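Local coordinates for protein Vv2_1132 (Vibrio vulnificus CMCP6, PDB 5Y9S) that probably regulates transcription as a tetrameric LysR-type regulator, pairing a helix-turn-helix DNA-binding domain with a periplasmic-binding-protein-like effector domain, at residues D[178-184]-D[275-281]. Residues are numbered along the deposited sequence; the frame is centred on the assembly and turned at random.
Sequences HSEKVVP and WQIPIDI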
loop_
_atom_site.group_PDB
_atom_site.type_symbol
_atom_site.label_atom_id
_atom_site.label_comp_id
_atom_site.label_asym_id
_atom_site.label_seq_id
_atom_site.Cartn_x
_atom_site.Cartn_y
_atom_site.Cartn_z
ATOM N N HIS D 178 24.120 -21.651 -32.136
ATOM C CA HIS D 178 24.438 -20.951 -33.366
ATOM C C HIS D 178 25.630 -20.050 -33.113
ATOM O O HIS D 178 25.702 -19.387 -32.075
ATOM C CB HIS D 178 23.245 -20.120 -33.838
ATOM C CG HIS D 178 23.137 -20.008 -35.318
ATOM N ND1 HIS D 178 22.075 -19.392 -35.937
ATOM C CD2 HIS D 178 23.957 -20.435 -36.307
ATOM C CE1 HIS D 178 22.242 -19.440 -37.246
ATOM N NE2 HIS D 178 23.379 -20.065 -37.497
ATOM N N SER D 179 26.569 -20.060 -34.054
ATOM C CA SER D 179 27.671 -19.112 -34.107
ATOM C C SER D 179 27.555 -18.341 -35.413
ATOM O O SER D 179 27.288 -18.932 -36.466
ATOM C CB SER D 179 29.029 -19.814 -34.008
ATOM O OG SER D 179 29.410 -20.022 -32.658
ATOM N N GLU D 180 27.732 -17.029 -35.343
ATOM C CA GLU D 180 27.514 -16.166 -36.495
ATOM C C GLU D 180 28.220 -14.849 -36.225
ATOM O O GLU D 180 28.949 -14.705 -35.238
ATOM C CB GLU D 180 26.018 -15.947 -36.751
ATOM C CG GLU D 180 25.324 -15.200 -35.619
ATOM C CD GLU D 180 23.848 -14.924 -35.897
ATOM O OE1 GLU D 180 23.085 -14.660 -34.934
ATOM O OE2 GLU D 180 23.444 -14.979 -37.078
ATOM N N LYS D 181 27.997 -13.877 -37.099
ATOM C CA LYS D 181 28.586 -12.559 -36.949
ATOM C C LYS D 181 27.487 -11.510 -36.839
ATOM O O LYS D 181 26.348 -11.709 -37.291
ATOM C CB LYS D 181 29.521 -12.230 -38.124
ATOM C CG LYS D 181 30.531 -13.345 -38.499
ATOM C CD LYS D 181 31.839 -13.234 -37.701
ATOM C CE LYS D 181 33.036 -13.827 -38.454
ATOM N NZ LYS D 181 34.059 -12.783 -38.770
ATOM N N VAL D 182 27.832 -10.404 -36.201
ATOM C CA VAL D 182 27.015 -9.206 -36.203
ATOM C C VAL D 182 27.573 -8.291 -37.285
ATOM O O VAL D 182 28.723 -7.853 -37.201
ATOM C CB VAL D 182 27.019 -8.523 -34.828
ATOM C CG1 VAL D 182 26.403 -7.149 -34.939
ATOM C CG2 VAL D 182 26.280 -9.392 -33.797
ATOM N N VAL D 183 26.785 -8.020 -38.318
ATOM C CA VAL D 183 27.328 -7.366 -39.514
ATOM C C VAL D 183 26.687 -6.012 -39.757
ATOM O O VAL D 183 25.525 -5.803 -39.396
ATOM C CB VAL D 183 27.163 -8.258 -40.746
ATOM C CG1 VAL D 183 27.853 -9.600 -40.492
ATOM C CG2 VAL D 183 25.676 -8.424 -41.094
ATOM N N PRO D 184 27.412 -5.058 -40.334
ATOM C CA PRO D 184 26.793 -3.773 -40.687
ATOM C C PRO D 184 26.015 -3.920 -41.988
ATOM O O PRO D 184 26.536 -4.444 -42.976
ATOM C CB PRO D 184 27.990 -2.837 -40.852
ATOM C CG PRO D 184 29.101 -3.756 -41.317
ATOM C CD PRO D 184 28.851 -5.096 -40.656
ATOM N N TRP D 275 35.389 -6.142 -39.247
ATOM C CA TRP D 275 34.351 -5.249 -38.747
ATOM C C TRP D 275 33.059 -5.989 -38.454
ATOM O O TRP D 275 32.072 -5.369 -38.035
ATOM C CB TRP D 275 34.081 -4.136 -39.764
ATOM C CG TRP D 275 35.242 -3.230 -39.988
ATOM C CD1 TRP D 275 36.529 -3.424 -39.576
ATOM C CD2 TRP D 275 35.223 -1.971 -40.665
ATOM N NE1 TRP D 275 37.313 -2.366 -39.962
ATOM C CE2 TRP D 275 36.536 -1.461 -40.634
ATOM C CE3 TRP D 275 34.226 -1.227 -41.299
ATOM C CZ2 TRP D 275 36.877 -0.240 -41.211
ATOM C CZ3 TRP D 275 34.568 -0.018 -41.874
ATOM C CH2 TRP D 275 35.882 0.465 -41.824
ATOM N N GLN D 276 33.039 -7.291 -38.703
ATOM C CA GLN D 276 31.920 -8.155 -38.367
ATOM C C GLN D 276 32.248 -8.866 -37.060
ATOM O O GLN D 276 33.281 -9.538 -36.953
ATOM C CB GLN D 276 31.659 -9.142 -39.511
ATOM C CG GLN D 276 31.860 -8.482 -40.882
ATOM C CD GLN D 276 31.429 -9.342 -42.058
ATOM O OE1 GLN D 276 31.049 -8.826 -43.114
ATOM N NE2 GLN D 276 31.491 -10.654 -41.887
ATOM N N ILE D 277 31.376 -8.709 -36.071
ATOM C CA ILE D 277 31.673 -9.093 -34.695
ATOM C C ILE D 277 31.127 -10.494 -34.455
ATOM O O ILE D 277 29.914 -10.704 -34.614
ATOM C CB ILE D 277 31.075 -8.107 -33.688
ATOM C CG1 ILE D 277 31.561 -6.689 -33.982
ATOM C CG2 ILE D 277 31.473 -8.530 -32.298
ATOM C CD1 ILE D 277 30.670 -5.631 -33.431
ATOM N N PRO D 278 31.960 -11.456 -34.035
ATOM C CA PRO D 278 31.472 -12.818 -33.788
ATOM C C PRO D 278 30.618 -12.889 -32.534
ATOM O O PRO D 278 30.851 -12.170 -31.561
ATOM C CB PRO D 278 32.760 -13.624 -33.603
ATOM C CG PRO D 278 33.704 -12.658 -32.980
ATOM C CD PRO D 278 33.380 -11.314 -33.654
ATOM N N ILE D 279 29.659 -13.810 -32.548
ATOM C CA ILE D 279 28.677 -13.906 -31.480
ATOM C C ILE D 279 28.131 -15.327 -31.451
ATOM O O ILE D 279 27.999 -15.980 -32.493
ATOM C CB ILE D 279 27.571 -12.842 -31.678
ATOM C CG1 ILE D 279 27.162 -12.251 -30.357
ATOM C CG2 ILE D 279 26.360 -13.382 -32.428
ATOM C CD1 ILE D 279 26.386 -11.014 -30.580
ATOM N N ASP D 280 27.840 -15.816 -30.248
ATOM C CA ASP D 280 27.322 -17.164 -30.047
ATOM C C ASP D 280 25.968 -17.081 -29.365
ATOM O O ASP D 280 25.745 -16.215 -28.514
ATOM C CB ASP D 280 28.259 -18.042 -29.182
ATOM C CG ASP D 280 29.730 -17.855 -29.508
ATOM O OD1 ASP D 280 30.095 -17.892 -30.702
ATOM O OD2 ASP D 280 30.525 -17.696 -28.560
ATOM N N ILE D 281 25.069 -17.984 -29.732
ATOM C CA ILE D 281 23.757 -18.073 -29.108
ATOM C C ILE D 281 23.690 -19.399 -28.373
ATOM O O ILE D 281 23.833 -20.469 -28.982
ATOM C CB ILE D 281 22.624 -17.945 -30.129
ATOM C CG1 ILE D 281 22.537 -16.501 -30.628
ATOM C CG2 ILE D 281 21.319 -18.362 -29.480
ATOM C CD1 ILE D 281 21.873 -16.362 -31.970
#
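His178 and Ile281 form an antiparallel hydrogen-bonded pair between strands 172-186 and 277-286: Ile281 N reaches His178 O at 2.8 Å, while the return hydrogen bond from His178 N is weak. On the next, non-hydrogen-bonded pair, Ser179 OG donates to Asp280 OD1 over 3.0 Å, arriving from above the carboxylate, 40° out of its plane. Glu180 exchanges two backbone hydrogen bonds with Ile279, whose side chain runs alongside its own, Glu180 CG to Ile279 CG2 at 3.8 Å. With CG set between backbone N and carbonyl carbon (chi1 64°) and the chain extended beyond, Glu180 OE1 passes Ile281 CD1 and hydrogen-bonds to His254 ND1. Lys181 bends at chi2 (-88°), which lays its CD over Pro278 CA at 4.0 Å. Val182 N donates to Ile277 O at 2.6 Å, and Ile277 N returns to Val182 O; Val182 CG2 meets Ile279 CD1 at 3.6 Å, and helix 210-220 packs on Ile277 and Ile279. Val183 CG1 rests on Gln276 CD at 3.9 Å, and Ile267 touches both side chains. Strand 172-186 also pairs with strand 248-252 in the mixed sheet of the substrate-binding domain. Val182, Ile277, Ile279 and Ile281 make one face largely apolar, with His178 at its exposed end; Ser179, Lys181, Pro278 and Asp280 make the other mostly polar. The hydrogen bond to His254 probably offsets the cost of setting the Glu180 carboxylate beside isoleucines, while backbone hydrogen bonds hold the register.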